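Local coordinates for uncharacterized protein (Eubacterium ventriosum, PDB 3FDI) that is of unknown function but, as a cytidylate kinase-like family member, probably phosphorylates a nucleotide or related substrate, at residues E59-F64 against A108-S113. Sequence-based numbering, arbitrary orientation.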
ATOM      1  N   GLU B  59     -21.321  -3.673  11.339  1.00 62.89           N
ATOM      2  CA  GLU B  59     -20.694  -4.188  10.143  1.00 62.05           C
ATOM      3  C   GLU B  59     -20.041  -2.985   9.427  1.00 60.45           C
ATOM      4  O   GLU B  59     -20.724  -2.016   9.024  1.00 59.66           O
ATOM      5  CB  GLU B  59     -21.735  -4.928   9.291  1.00 62.90           C
ATOM      6  CG  GLU B  59     -22.184  -6.247   9.989  1.00 65.30           C
ATOM      7  CD  GLU B  59     -23.397  -6.930   9.353  1.00 68.38           C
ATOM      8  OE1 GLU B  59     -23.531  -6.876   8.111  1.00 69.70           O
ATOM      9  OE2 GLU B  59     -24.197  -7.540  10.116  1.00 69.53           O
ATOM     10  N   LYS B  60     -18.709  -3.050   9.329  1.00 58.35           N
ATOM     11  CA  LYS B  60     -17.853  -1.919   8.895  1.00 57.09           C
ATOM     12  C   LYS B  60     -18.273  -1.227   7.572  1.00 54.59           C
ATOM     13  O   LYS B  60     -18.292  -0.004   7.500  1.00 53.80           O
ATOM     14  CB  LYS B  60     -16.358  -2.369   8.842  1.00 57.72           C
ATOM     15  CG  LYS B  60     -15.754  -2.770  10.242  1.00 59.26           C
ATOM     16  CD  LYS B  60     -14.198  -2.813  10.241  1.00 62.31           C
ATOM     17  CE  LYS B  60     -13.576  -2.456  11.647  1.00 64.03           C
ATOM     18  NZ  LYS B  60     -13.777  -3.468  12.735  1.00 66.22           N
ATOM     19  N   PRO B  61     -18.611  -2.002   6.530  1.00 52.72           N
ATOM     20  CA  PRO B  61     -18.955  -1.380   5.242  1.00 51.70           C
ATOM     21  C   PRO B  61     -20.221  -0.557   5.318  1.00 50.97           C
ATOM     22  O   PRO B  61     -20.356   0.465   4.622  1.00 51.49           O
ATOM     23  CB  PRO B  61     -19.163  -2.587   4.289  1.00 51.64           C
ATOM     24  CG  PRO B  61     -18.549  -3.745   4.927  1.00 51.62           C
ATOM     25  CD  PRO B  61     -18.539  -3.474   6.429  1.00 53.14           C
HETATM   26  N   MSE B  62     -21.141  -0.990   6.169  1.00 49.86           N
HETATM   27  CA  MSE B  62     -22.398  -0.297   6.321  1.00 49.08           C
HETATM   28  C   MSE B  62     -22.244   0.971   7.138  1.00 47.94           C
HETATM   29  O   MSE B  62     -22.719   2.027   6.718  1.00 45.98           O
HETATM   30  CB  MSE B  62     -23.454  -1.212   6.925  1.00 49.45           C
HETATM   31  CG  MSE B  62     -23.931  -2.320   5.964  1.00 51.05           C
HETATM   32 SE   MSE B  62     -25.556  -3.121   6.755  1.00 56.69          SE
HETATM   33  CE  MSE B  62     -26.199  -1.534   7.647  1.00 50.42           C
ATOM     34  N   ASN B  63     -21.578   0.871   8.290  1.00 47.43           N
ATOM     35  CA  ASN B  63     -21.306   2.059   9.115  1.00 47.38           C
ATOM     36  C   ASN B  63     -20.581   3.091   8.254  1.00 46.27           C
ATOM     37  O   ASN B  63     -20.945   4.253   8.191  1.00 45.35           O
ATOM     38  CB  ASN B  63     -20.416   1.715  10.328  1.00 48.37           C
ATOM     39  CG  ASN B  63     -21.033   0.649  11.238  1.00 49.90           C
ATOM     40  OD1 ASN B  63     -22.141   0.809  11.741  1.00 50.46           O
ATOM     41  ND2 ASN B  63     -20.299  -0.450  11.442  1.00 53.32           N
ATOM     42  N   PHE B  64     -19.563   2.626   7.552  1.00 46.15           N
ATOM     43  CA  PHE B  64     -18.796   3.495   6.654  1.00 46.12           C
ATOM     44  C   PHE B  64     -19.668   4.170   5.569  1.00 45.05           C
ATOM     45  O   PHE B  64     -19.621   5.403   5.374  1.00 44.38           O
ATOM     46  CB  PHE B  64     -17.669   2.670   6.017  1.00 46.79           C
ATOM     47  CG  PHE B  64     -16.721   3.483   5.219  1.00 47.85           C
ATOM     48  CD1 PHE B  64     -15.751   4.283   5.855  1.00 50.38           C
ATOM     49  CD2 PHE B  64     -16.780   3.476   3.841  1.00 48.69           C
ATOM     50  CE1 PHE B  64     -14.864   5.076   5.114  1.00 49.12           C
ATOM     51  CE2 PHE B  64     -15.895   4.255   3.104  1.00 48.43           C
ATOM     52  CZ  PHE B  64     -14.934   5.059   3.743  1.00 47.73           C
ATOM     53  N   ALA B 108     -18.488  -9.371   0.115  1.00 37.37           N
ATOM     54  CA  ALA B 108     -19.261 -10.331   0.905  1.00 37.85           C
ATOM     55  C   ALA B 108     -18.449 -10.926   2.053  1.00 38.68           C
ATOM     56  O   ALA B 108     -19.010 -11.156   3.117  1.00 38.94           O
ATOM     57  CB  ALA B 108     -19.906 -11.407   0.046  1.00 36.29           C
ATOM     58  N   GLU B 109     -17.145 -11.179   1.869  1.00 38.82           N
ATOM     59  CA  GLU B 109     -16.354 -11.767   2.946  1.00 39.36           C
ATOM     60  C   GLU B 109     -16.300 -10.815   4.153  1.00 40.37           C
ATOM     61  O   GLU B 109     -16.277 -11.278   5.293  1.00 40.85           O
ATOM     62  CB  GLU B 109     -14.942 -12.175   2.502  1.00 39.69           C
ATOM     63  CG  GLU B 109     -13.859 -11.106   2.556  1.00 36.78           C
ATOM     64  CD  GLU B 109     -14.110  -9.903   1.680  1.00 40.10           C
ATOM     65  OE1 GLU B 109     -14.989  -9.902   0.715  1.00 41.21           O
ATOM     66  OE2 GLU B 109     -13.436  -8.884   1.978  1.00 41.16           O
ATOM     67  N   GLU B 110     -16.337  -9.505   3.903  1.00 39.83           N
ATOM     68  CA  GLU B 110     -16.354  -8.519   4.984  1.00 39.99           C
ATOM     69  C   GLU B 110     -17.713  -8.444   5.665  1.00 40.72           C
ATOM     70  O   GLU B 110     -17.781  -8.490   6.914  1.00 40.39           O
ATOM     71  CB  GLU B 110     -15.942  -7.144   4.490  1.00 39.13           C
ATOM     72  CG  GLU B 110     -15.914  -6.058   5.540  1.00 44.44           C
ATOM     73  CD  GLU B 110     -14.893  -6.286   6.682  1.00 50.52           C
ATOM     74  OE1 GLU B 110     -13.907  -7.056   6.511  1.00 51.00           O
ATOM     75  OE2 GLU B 110     -15.095  -5.676   7.764  1.00 53.92           O
ATOM     76  N   ILE B 111     -18.777  -8.312   4.858  1.00 40.25           N
ATOM     77  CA  ILE B 111     -20.161  -8.294   5.362  1.00 41.01           C
ATOM     78  C   ILE B 111     -20.538  -9.520   6.256  1.00 41.90           C
ATOM     79  O   ILE B 111     -21.250  -9.362   7.264  1.00 40.87           O
ATOM     80  CB  ILE B 111     -21.168  -8.252   4.214  1.00 41.70           C
ATOM     81  CG1 ILE B 111     -21.050  -6.932   3.451  1.00 42.11           C
ATOM     82  CG2 ILE B 111     -22.618  -8.460   4.723  1.00 41.46           C
ATOM     83  CD1 ILE B 111     -21.955  -6.913   2.286  1.00 45.53           C
ATOM     84  N   LEU B 112     -20.045 -10.700   5.885  1.00 41.39           N
ATOM     85  CA  LEU B 112     -20.402 -11.938   6.518  1.00 42.36           C
ATOM     86  C   LEU B 112     -19.289 -12.479   7.394  1.00 43.85           C
ATOM     87  O   LEU B 112     -19.231 -13.673   7.698  1.00 43.79           O
ATOM     88  CB  LEU B 112     -20.773 -12.931   5.437  1.00 42.03           C
ATOM     89  CG  LEU B 112     -22.008 -12.567   4.617  1.00 40.48           C
ATOM     90  CD1 LEU B 112     -22.240 -13.596   3.559  1.00 38.24           C
ATOM     91  CD2 LEU B 112     -23.276 -12.355   5.521  1.00 37.80           C
ATOM     92  N   SER B 113     -18.373 -11.586   7.734  1.00 46.18           N
ATOM     93  CA  SER B 113     -17.392 -11.765   8.798  1.00 48.67           C
ATOM     94  C   SER B 113     -17.840 -12.577  10.018  1.00 50.09           C
ATOM     95  O   SER B 113     -17.206 -13.522  10.426  1.00 51.16           O
ATOM     96  CB  SER B 113     -17.021 -10.389   9.346  1.00 48.88           C
ATOM     97  OG  SER B 113     -15.946  -9.881   8.637  1.00 50.33           O
TER
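Glu-110 meets Pro-61 through its CG methylene, rather than its charge: CG of the glutamate lies 3.6 Å from the proline CG. With CG anti to the backbone N (chi1 -179°) the chain first reaches out to the proline ring; a bend at chi2 (63°) then carries the carboxylate past it to Lys-60. There OE2 lies beside the lysine's aliphatic stem, 3.7 Å from CB, while NZ stays 5.6 Å away, so any attraction between the charges is long-range. A glutamate suits this place because it offers hydrocarbon to the proline and keeps its carboxylate beside Lys-60; an alanine here would probably open a gap beside the Pro-61 ring and leave Lys-60 without this nearby negative charge. Ile-111 follows with apolar branches: CG1 approaches Pro-61 CG at 4.3 Å, and both residues also rest on Phe-87 of helix 81-95, a buried, apolar setting. Ile-111 CG2 meets OE1 of Glu-59, whose extended chain also brings OE1 to 3.5 Å from Ile-111 O, a contact of two oxygens that is not a hydrogen bond. Ser-113 OG donates to Glu-110 O (2.9 Å), joined on the same face of that carbonyl by the serine N-H. Glu-59 is the N-cap residue of helix 60-66, and Pro-61 fits a first turn, where a missing N-H costs little. The arrangement joins this helix to the short helix following strand 101-104, in an alpha/beta core consistent with the P-loop kinase fold.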